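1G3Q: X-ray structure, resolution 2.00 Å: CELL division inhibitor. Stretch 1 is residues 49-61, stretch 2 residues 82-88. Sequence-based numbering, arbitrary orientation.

Stretch 1, residues 49-61: VLGVDDPDVTLHD
Stretch 2 (82-88) YVLPGAV

Stretch 2 leaves a strand (82-84) and runs on extended past a turn of stretch 1 that starts a helix at Leu 59. Tyr 82 directs its CA-to-CB bond away and makes no contact; packing begins at Val 83 (chi1 p, phi/psi -134/145), which points toward stretch 1. Its CG2 lies 4.2 Å from Leu 50 CD1 (m, t) and its CG1 3.8 Å from Val 52 CG2 (chi1 t); the CA atoms of Leu 50 and Val 83 are 8.1 Å apart. Leu 84 (t, p) starts sideways, yet its CD2 comes within 4.1 Å of Leu 59 CD1 (t, p).

Pro 85 (-72/158) does two jobs. Its CG packs 3.8 Å from Pro 55 CB, and its O accepts a cross-stretch hydrogen bond from Leu 59 N at 2.8 Å and a nearly straight 174°, using an amide of the helix's first turn.

At Gly 86 the backbones close to 5.1 Å between its CA and Thr 58 CA. A CB here would clash with His 60 CE1, 3.0 Å away. Thr 58 (p) is the N-cap: its OG1 weakly accepts from His 60 N (3.4 Å), while its N donates to Asp 61 OD2 (2.8 Å). Finally, Ala 87 CB sits over the His 60 ring (m, chi2 69°), 4.2 Å from the centroid, a CH-pi contact.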

# COMPACT_ATOMS: atom_id res chain seq x y z
N VAL A 49 -6.01 4.16 -9.57
CA VAL A 49 -4.98 3.24 -10.04
C VAL A 49 -5.55 1.83 -10.22
O VAL A 49 -5.01 1.02 -10.98
CB VAL A 49 -3.79 3.25 -9.05
CG1 VAL A 49 -2.91 2.04 -9.25
CG2 VAL A 49 -2.99 4.53 -9.25
N LEU A 50 -6.65 1.53 -9.54
CA LEU A 50 -7.28 0.22 -9.66
C LEU A 50 -8.45 0.25 -10.65
O LEU A 50 -9.18 -0.73 -10.80
CB LEU A 50 -7.75 -0.28 -8.30
CG LEU A 50 -6.62 -0.76 -7.37
CD1 LEU A 50 -7.17 -1.09 -5.99
CD2 LEU A 50 -5.95 -1.98 -7.99
N GLY A 51 -8.63 1.38 -11.33
CA GLY A 51 -9.70 1.47 -12.32
C GLY A 51 -11.11 1.74 -11.83
O GLY A 51 -12.06 1.61 -12.60
N VAL A 52 -11.26 2.10 -10.56
CA VAL A 52 -12.58 2.41 -10.01
C VAL A 52 -12.59 3.94 -9.89
O VAL A 52 -12.14 4.50 -8.89
CB VAL A 52 -12.76 1.77 -8.62
CG1 VAL A 52 -14.13 2.12 -8.06
CG2 VAL A 52 -12.59 0.26 -8.74
N ASP A 53 -13.11 4.60 -10.91
CA ASP A 53 -13.08 6.05 -10.94
C ASP A 53 -14.32 6.82 -10.51
O ASP A 53 -14.25 8.03 -10.35
CB ASP A 53 -12.69 6.51 -12.35
CG ASP A 53 -11.71 5.57 -13.02
OD1 ASP A 53 -10.70 5.21 -12.39
OD2 ASP A 53 -11.95 5.20 -14.19
N ASP A 54 -15.43 6.14 -10.30
CA ASP A 54 -16.66 6.85 -9.99
C ASP A 54 -17.38 6.59 -8.65
O ASP A 54 -18.56 6.92 -8.52
CB ASP A 54 -17.64 6.58 -11.14
CG ASP A 54 -18.60 7.71 -11.36
OD1 ASP A 54 -18.15 8.87 -11.33
OD2 ASP A 54 -19.79 7.42 -11.58
N PRO A 55 -16.68 6.06 -7.64
CA PRO A 55 -17.37 5.80 -6.37
C PRO A 55 -18.04 7.01 -5.71
O PRO A 55 -17.41 8.04 -5.49
CB PRO A 55 -16.27 5.20 -5.50
CG PRO A 55 -15.06 5.96 -5.95
CD PRO A 55 -15.22 5.94 -7.47
N ASP A 56 -19.32 6.87 -5.38
CA ASP A 56 -20.05 7.95 -4.72
C ASP A 56 -19.81 7.97 -3.22
O ASP A 56 -19.95 9.01 -2.57
CB ASP A 56 -21.56 7.82 -4.95
CG ASP A 56 -21.96 8.02 -6.39
OD1 ASP A 56 -21.12 8.49 -7.19
OD2 ASP A 56 -23.12 7.71 -6.72
N VAL A 57 -19.47 6.81 -2.66
CA VAL A 57 -19.23 6.70 -1.23
C VAL A 57 -17.78 6.28 -1.00
O VAL A 57 -17.31 5.32 -1.60
CB VAL A 57 -20.16 5.65 -0.59
CG1 VAL A 57 -20.01 5.67 0.92
CG2 VAL A 57 -21.61 5.93 -0.98
N THR A 58 -17.09 7.00 -0.12
CA THR A 58 -15.69 6.72 0.15
C THR A 58 -15.37 6.58 1.63
O THR A 58 -16.22 6.78 2.50
CB THR A 58 -14.80 7.86 -0.39
OG1 THR A 58 -15.16 9.08 0.27
CG2 THR A 58 -14.97 8.03 -1.89
N LEU A 59 -14.12 6.23 1.90
CA LEU A 59 -13.65 6.09 3.27
C LEU A 59 -13.84 7.43 3.99
O LEU A 59 -14.12 7.48 5.18
CB LEU A 59 -12.17 5.69 3.27
CG LEU A 59 -11.42 5.62 4.61
CD1 LEU A 59 -12.15 4.70 5.57
CD2 LEU A 59 -10.00 5.14 4.36
N HIS A 60 -13.71 8.53 3.24
CA HIS A 60 -13.86 9.86 3.82
C HIS A 60 -15.27 10.06 4.38
O HIS A 60 -15.45 10.69 5.43
CB HIS A 60 -13.55 10.94 2.78
CG HIS A 60 -12.11 10.98 2.37
ND1 HIS A 60 -11.51 9.98 1.63
CD2 HIS A 60 -11.14 11.90 2.62
CE1 HIS A 60 -10.24 10.29 1.44
NE2 HIS A 60 -9.99 11.44 2.02
N ASP A 61 -16.26 9.51 3.68
CA ASP A 61 -17.65 9.61 4.13
C ASP A 61 -17.80 8.83 5.43
O ASP A 61 -18.46 9.28 6.37
CB ASP A 61 -18.59 9.02 3.07
CG ASP A 61 -18.69 9.89 1.84
OD1 ASP A 61 -19.16 11.04 1.96
OD2 ASP A 61 -18.31 9.42 0.75
N TYR A 82 -11.06 -6.02 -3.98
CA TYR A 82 -12.05 -5.00 -3.70
C TYR A 82 -11.33 -3.75 -3.23
O TYR A 82 -10.16 -3.82 -2.84
CB TYR A 82 -13.02 -5.50 -2.63
CG TYR A 82 -13.69 -6.80 -3.04
CD1 TYR A 82 -13.02 -8.01 -2.93
CD2 TYR A 82 -14.97 -6.80 -3.60
CE1 TYR A 82 -13.60 -9.20 -3.37
CE2 TYR A 82 -15.56 -7.97 -4.04
CZ TYR A 82 -14.87 -9.17 -3.92
OH TYR A 82 -15.44 -10.33 -4.38
N VAL A 83 -12.00 -2.61 -3.28
CA VAL A 83 -11.37 -1.38 -2.87
C VAL A 83 -12.26 -0.52 -1.97
O VAL A 83 -13.48 -0.52 -2.10
CB VAL A 83 -10.92 -0.55 -4.11
CG1 VAL A 83 -12.13 -0.20 -4.97
CG2 VAL A 83 -10.17 0.72 -3.68
N LEU A 84 -11.60 0.14 -1.02
CA LEU A 84 -12.24 1.07 -0.08
C LEU A 84 -11.56 2.36 -0.53
O LEU A 84 -10.48 2.70 -0.05
CB LEU A 84 -11.86 0.72 1.36
CG LEU A 84 -12.31 1.67 2.48
CD1 LEU A 84 -13.75 2.05 2.28
CD2 LEU A 84 -12.11 0.99 3.84
N PRO A 85 -12.17 3.07 -1.49
CA PRO A 85 -11.66 4.31 -2.07
C PRO A 85 -11.70 5.57 -1.21
O PRO A 85 -12.47 5.66 -0.27
CB PRO A 85 -12.51 4.47 -3.32
CG PRO A 85 -13.86 4.02 -2.82
CD PRO A 85 -13.53 2.78 -2.00
N GLY A 86 -10.86 6.53 -1.57
CA GLY A 86 -10.82 7.79 -0.86
C GLY A 86 -11.37 8.87 -1.77
O GLY A 86 -11.29 8.74 -2.99
N ALA A 87 -11.95 9.91 -1.19
CA ALA A 87 -12.49 11.01 -1.99
C ALA A 87 -11.32 11.93 -2.32
O ALA A 87 -10.31 11.93 -1.62
CB ALA A 87 -13.55 11.77 -1.19
N VAL A 88 -11.45 12.71 -3.40
CA VAL A 88 -10.38 13.62 -3.78
C VAL A 88 -10.67 15.08 -3.40
O VAL A 88 -9.74 15.86 -3.20
CB VAL A 88 -10.11 13.58 -5.31
CG1 VAL A 88 -9.66 12.18 -5.73
CG2 VAL A 88 -11.36 13.98 -6.07